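Local coordinates for membrane lipoprotein TpN32 (PDB 1XS5), which binds L-methionine in the cleft between its two lobes and probably serves as the periplasmic binding component of a methionine uptake system, at residues 85-90 / 167-172; 57-62 / 110-115. All coordinates share one frame; numbering follows the deposited sequence.

Both contacts meet at the bound methionine of this two-lobed periplasmic binding protein, but one lies within a lobe and the other spans the cleft. Interaction 1 is the first kind, pairing strand 86-88 with 167-170, the middle strand of its five-stranded mixed sheet. Interaction 2 bridges the cleft: segment 57-62, where strand 54-59 of the six-stranded sheet runs into helix 60-70, meets the start of helix 110-122 from the other lobe. Their centres lie about 15 Å apart, and the segments alternate along the chain, in the order 57-62, 85-90, 110-115, 167-172. The two contacts touch where Leu85 packs on Arg115 and Asn171 on Asn112, so the sheet of interaction 1 packs behind the helix that supplies Asn112 and Arg115 to the pocket.

Interaction 1 of 2, residues 85-90 / 167-172; sequences LALYSR and GAVING. With MET (methionine), chain B.
Tyr88 and Ala168 form a hydrogen-bonded pair of two antiparallel strands, Tyr88 N giving to Ala168 O at 2.8 Å and Ala168 N to Tyr88 O at 2.9 Å. Farther along, Ile170 N reaches Ala86 O at 3.1 Å, a longer bond. Between these rungs Leu87 and Val169 make a non-hydrogen-bonded pair, close enough for CA-H...O contacts with the neighbouring carbonyls. On their face of the sheet Val169 holds CG1 anti to its backbone N (chi1 176°), which sets this methyl 3.5 Å from Leu85 CG, while its CG2 meets Leu87 CD1; branched aliphatic chains suit this buried, apolar layer. The other face carries Tyr88, whose ring crosses the Ile170 side chain at about a right angle, its CD2 and CE2 atoms touching, CD2 3.9 Å from Ile170 CB. The phenol suits a place that is apolar along the ring and polar at its tip: Tyr88 OH donates to a water at 2.7 Å, in the ring plane, and that water donates in turn to Ile170 O. Next along the chain, Asn171 turns its amide into the pocket, where ND2 gives a nearly straight bond (171°) to the ligand methionine O at 2.9 Å; Ser155 weakly holds its OD1. Strand 103-107 flanks 167-170 and strand 188-189 flanks 86-88, while helix 110-122 packs on the Leu85 and Val169 face and helix 172-177 on that of Tyr88 and Ile170.

Interaction 2 of 2, residues 57-62 / 110-115; sequences FQHVPH and SSNEAR. With MET (methionine), chain B.
His59 and Ser111 meet across the cleft of a periplasmic binding protein fold, the Ser111 hydroxyl OG lying near the imidazole plane, 3.5 Å from His59 CE1. A small serine lets the two helix starts come close: its OG also sits 3.4 Å from His62 CA, and its CB packs against Pro61. The main polar link runs tip to tip from His59 to Asn112, NE2 donating to OD1 at 2.8 Å in a nearly straight bond (169°), with the acceptor in the ring plane. Imidazole suits the place because it uses both nitrogens: ND1, the other ring nitrogen, accepts from His62 N and caps helix 60-70. With CG between the backbone N and the carbonyl carbon (chi1 45°), the ring folds back over the helix start. Asn112 OD1 is gripped a second time, by Arg115 NH1, and Asp109 takes up its ND2. Arg115, extended from CG to NE and salt-bridged to Glu190, also gives NH1 to the ligand carboxylate atom O. The ligand's thioether lies among these groups, its SD over one face of His59, offset toward the rim, and 3.5 Å from Asn112 ND2. Its terminal methyl CE rests over the centre of the His62 ring, 3.6 Å above the plane, and that ring is fixed in rotation by a 3.0 Å bond from His62 ND1 to Gln58 OE1.

Interaction 1 of 2, residues 85-90 / 167-172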
# COMPACT_ATOMS: atom_id res chain seq x y z
N LEU A 85 4.04 -1.40 -6.95
CA LEU A 85 5.30 -1.14 -6.22
C LEU A 85 6.42 -1.12 -7.27
O LEU A 85 6.44 -1.97 -8.18
CB LEU A 85 5.57 -2.29 -5.27
CG LEU A 85 6.81 -2.15 -4.39
CD1 LEU A 85 6.55 -1.02 -3.39
CD2 LEU A 85 7.03 -3.45 -3.65
N ALA A 86 7.34 -0.16 -7.16
CA ALA A 86 8.44 -0.06 -8.11
C ALA A 86 9.78 0.30 -7.44
O ALA A 86 9.79 0.84 -6.34
CB ALA A 86 8.12 1.05 -9.15
N LEU A 87 10.86 -0.03 -8.14
CA LEU A 87 12.22 0.34 -7.75
C LEU A 87 12.47 1.66 -8.46
O LEU A 87 12.24 1.76 -9.65
CB LEU A 87 13.24 -0.69 -8.26
CG LEU A 87 14.72 -0.30 -8.17
CD1 LEU A 87 15.19 -0.12 -6.72
CD2 LEU A 87 15.54 -1.43 -8.80
N TYR A 88 12.92 2.67 -7.73
CA TYR A 88 13.22 3.99 -8.26
C TYR A 88 14.69 4.27 -7.97
O TYR A 88 15.28 3.65 -7.09
CB TYR A 88 12.38 5.06 -7.55
CG TYR A 88 10.87 4.90 -7.70
CD1 TYR A 88 10.20 5.40 -8.82
CD2 TYR A 88 10.12 4.21 -6.75
CE1 TYR A 88 8.81 5.22 -8.99
CE2 TYR A 88 8.75 4.02 -6.90
CZ TYR A 88 8.10 4.54 -8.01
OH TYR A 88 6.76 4.33 -8.17
N SER A 89 15.28 5.22 -8.68
CA SER A 89 16.68 5.57 -8.43
C SER A 89 16.90 7.06 -8.60
O SER A 89 16.34 7.67 -9.49
CB SER A 89 17.62 4.83 -9.39
OG SER A 89 18.98 5.26 -9.17
N ARG A 90 17.73 7.65 -7.75
CA ARG A 90 17.98 9.08 -7.80
C ARG A 90 18.81 9.41 -9.01
O ARG A 90 18.80 10.55 -9.49
CB ARG A 90 18.74 9.55 -6.56
CG ARG A 90 20.18 8.98 -6.45
CD ARG A 90 20.76 9.29 -5.06
NE ARG A 90 22.02 8.61 -4.76
CZ ARG A 90 23.22 9.15 -4.96
NH1 ARG A 90 23.33 10.38 -5.47
NH2 ARG A 90 24.31 8.49 -4.63
N GLY A 167 19.19 3.27 -4.85
CA GLY A 167 17.82 3.03 -5.31
C GLY A 167 16.91 2.77 -4.12
O GLY A 167 17.38 2.60 -2.99
N ALA A 168 15.59 2.72 -4.36
CA ALA A 168 14.65 2.44 -3.29
C ALA A 168 13.39 1.86 -3.89
O ALA A 168 12.95 2.31 -4.98
CB ALA A 168 14.30 3.72 -2.54
N VAL A 169 12.83 0.86 -3.21
CA VAL A 169 11.55 0.23 -3.63
C VAL A 169 10.53 0.97 -2.76
O VAL A 169 10.48 0.77 -1.54
CB VAL A 169 11.57 -1.26 -3.31
CG1 VAL A 169 10.24 -1.90 -3.65
CG2 VAL A 169 12.71 -1.94 -4.16
N ILE A 170 9.70 1.81 -3.41
CA ILE A 170 8.79 2.69 -2.67
C ILE A 170 7.32 2.42 -2.93
O ILE A 170 6.92 2.32 -4.09
CB ILE A 170 9.12 4.20 -2.99
CG1 ILE A 170 10.61 4.46 -2.70
CG2 ILE A 170 8.33 5.17 -2.03
CD1 ILE A 170 11.11 5.84 -3.13
N ASN A 171 6.53 2.26 -1.85
CA ASN A 171 5.08 2.04 -2.04
C ASN A 171 4.50 3.18 -2.91
O ASN A 171 4.88 4.35 -2.74
CB ASN A 171 4.29 2.13 -0.73
CG ASN A 171 4.80 1.14 0.32
OD1 ASN A 171 5.84 1.37 0.92
ND2 ASN A 171 4.08 0.05 0.50
N GLY A 172 3.52 2.83 -3.72
CA GLY A 172 2.92 3.82 -4.61
C GLY A 172 2.42 5.07 -3.90
O GLY A 172 2.68 6.17 -4.37
N MET B . -0.86 1.81 -0.32
CA MET B . 0.15 0.77 0.10
C MET B . 0.59 -0.17 -1.05
O MET B . 1.81 -0.40 -1.22
CB MET B . -0.42 -0.10 1.24
CG MET B . 0.65 -0.96 1.89
SD MET B . 0.04 -2.04 3.20
CE MET B . -0.06 -0.80 4.56
OXT MET B . -0.31 -0.66 -1.78
O HOH W 1 5.59 2.58 -6.48

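Interaction 2 of 2, residues 57-62 / 110-115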
# COMPACT_ATOMS: atom_id res chain seq x y z
N PHE A 57 -6.27 1.86 3.92
CA PHE A 57 -4.85 2.19 3.69
C PHE A 57 -3.93 1.01 3.38
O PHE A 57 -2.79 1.23 3.03
CB PHE A 57 -4.25 2.86 4.93
CG PHE A 57 -3.88 1.86 6.02
CD1 PHE A 57 -4.85 1.30 6.84
CD2 PHE A 57 -2.54 1.50 6.22
CE1 PHE A 57 -4.50 0.38 7.86
CE2 PHE A 57 -2.17 0.60 7.22
CZ PHE A 57 -3.15 0.04 8.05
N GLN A 58 -4.43 -0.23 3.48
CA GLN A 58 -3.56 -1.38 3.35
C GLN A 58 -4.07 -2.44 2.38
O GLN A 58 -5.20 -2.34 1.89
CB GLN A 58 -3.45 -2.04 4.73
CG GLN A 58 -4.76 -2.83 5.14
CD GLN A 58 -4.94 -3.08 6.65
OE1 GLN A 58 -4.12 -3.69 7.30
NE2 GLN A 58 -6.02 -2.60 7.19
N HIS A 59 -3.22 -3.46 2.16
CA HIS A 59 -3.63 -4.59 1.33
C HIS A 59 -3.87 -5.81 2.26
O HIS A 59 -3.59 -5.75 3.46
CB HIS A 59 -2.57 -4.87 0.24
CG HIS A 59 -1.16 -4.85 0.73
ND1 HIS A 59 -0.67 -5.71 1.69
CD2 HIS A 59 -0.10 -4.12 0.33
CE1 HIS A 59 0.62 -5.51 1.86
NE2 HIS A 59 0.99 -4.54 1.04
N VAL A 60 -4.41 -6.92 1.73
CA VAL A 60 -4.69 -8.05 2.60
C VAL A 60 -3.50 -8.69 3.34
O VAL A 60 -3.63 -9.06 4.51
CB VAL A 60 -5.55 -9.14 1.84
CG1 VAL A 60 -5.75 -10.35 2.75
CG2 VAL A 60 -6.93 -8.56 1.50
N PRO A 61 -2.33 -8.87 2.67
CA PRO A 61 -1.19 -9.45 3.38
C PRO A 61 -0.81 -8.60 4.61
O PRO A 61 -0.43 -9.12 5.64
CB PRO A 61 -0.08 -9.46 2.32
CG PRO A 61 -0.83 -9.78 1.06
CD PRO A 61 -2.09 -8.87 1.20
N HIS A 62 -0.94 -7.28 4.50
CA HIS A 62 -0.62 -6.41 5.63
C HIS A 62 -1.62 -6.63 6.78
O HIS A 62 -1.24 -6.72 7.92
CB HIS A 62 -0.59 -4.94 5.18
CG HIS A 62 -0.21 -4.00 6.28
ND1 HIS A 62 -1.12 -3.47 7.16
CD2 HIS A 62 1.00 -3.56 6.68
CE1 HIS A 62 -0.49 -2.74 8.06
NE2 HIS A 62 0.81 -2.78 7.79
N SER A 110 7.13 -6.28 7.53
CA SER A 110 7.29 -7.58 6.84
C SER A 110 6.49 -7.90 5.58
O SER A 110 7.05 -8.43 4.63
CB SER A 110 7.16 -8.73 7.86
OG SER A 110 5.84 -8.81 8.33
N SER A 111 5.20 -7.59 5.52
CA SER A 111 4.51 -7.94 4.28
C SER A 111 5.00 -7.09 3.07
O SER A 111 5.04 -7.59 1.94
CB SER A 111 2.99 -7.80 4.44
OG SER A 111 2.58 -6.46 4.61
N ASN A 112 5.36 -5.82 3.28
CA ASN A 112 5.86 -5.02 2.16
C ASN A 112 7.33 -5.24 1.92
O ASN A 112 7.82 -4.98 0.82
CB ASN A 112 5.54 -3.53 2.38
CG ASN A 112 4.06 -3.30 2.23
OD1 ASN A 112 3.54 -3.46 1.12
ND2 ASN A 112 3.35 -3.01 3.35
N GLU A 113 8.04 -5.71 2.95
CA GLU A 113 9.46 -6.02 2.78
C GLU A 113 9.54 -7.24 1.86
O GLU A 113 10.36 -7.26 0.94
CB GLU A 113 10.13 -6.41 4.10
CG GLU A 113 11.62 -6.59 3.96
CD GLU A 113 12.34 -6.67 5.31
OE1 GLU A 113 11.86 -6.07 6.31
OE2 GLU A 113 13.39 -7.33 5.36
N ALA A 114 8.72 -8.26 2.14
CA ALA A 114 8.71 -9.48 1.30
C ALA A 114 8.34 -9.11 -0.13
O ALA A 114 8.91 -9.61 -1.06
CB ALA A 114 7.67 -10.49 1.83
N ARG A 115 7.32 -8.28 -0.28
CA ARG A 115 6.85 -7.83 -1.59
C ARG A 115 7.97 -7.15 -2.37
O ARG A 115 8.14 -7.39 -3.58
CB ARG A 115 5.68 -6.85 -1.34
CG ARG A 115 5.00 -6.34 -2.58
CD ARG A 115 3.96 -5.32 -2.12
NE ARG A 115 3.27 -4.72 -3.25
CZ ARG A 115 2.51 -3.65 -3.10
NH1 ARG A 115 2.42 -3.13 -1.89
NH2 ARG A 115 1.82 -3.13 -4.12
N MET B . -0.86 1.81 -0.32
CA MET B . 0.15 0.77 0.10
C MET B . 0.59 -0.17 -1.05
O MET B . 1.81 -0.40 -1.22
CB MET B . -0.42 -0.10 1.24
CG MET B . 0.65 -0.96 1.89
SD MET B . 0.04 -2.04 3.20
CE MET B . -0.06 -0.80 4.56
OXT MET B . -0.31 -0.66 -1.78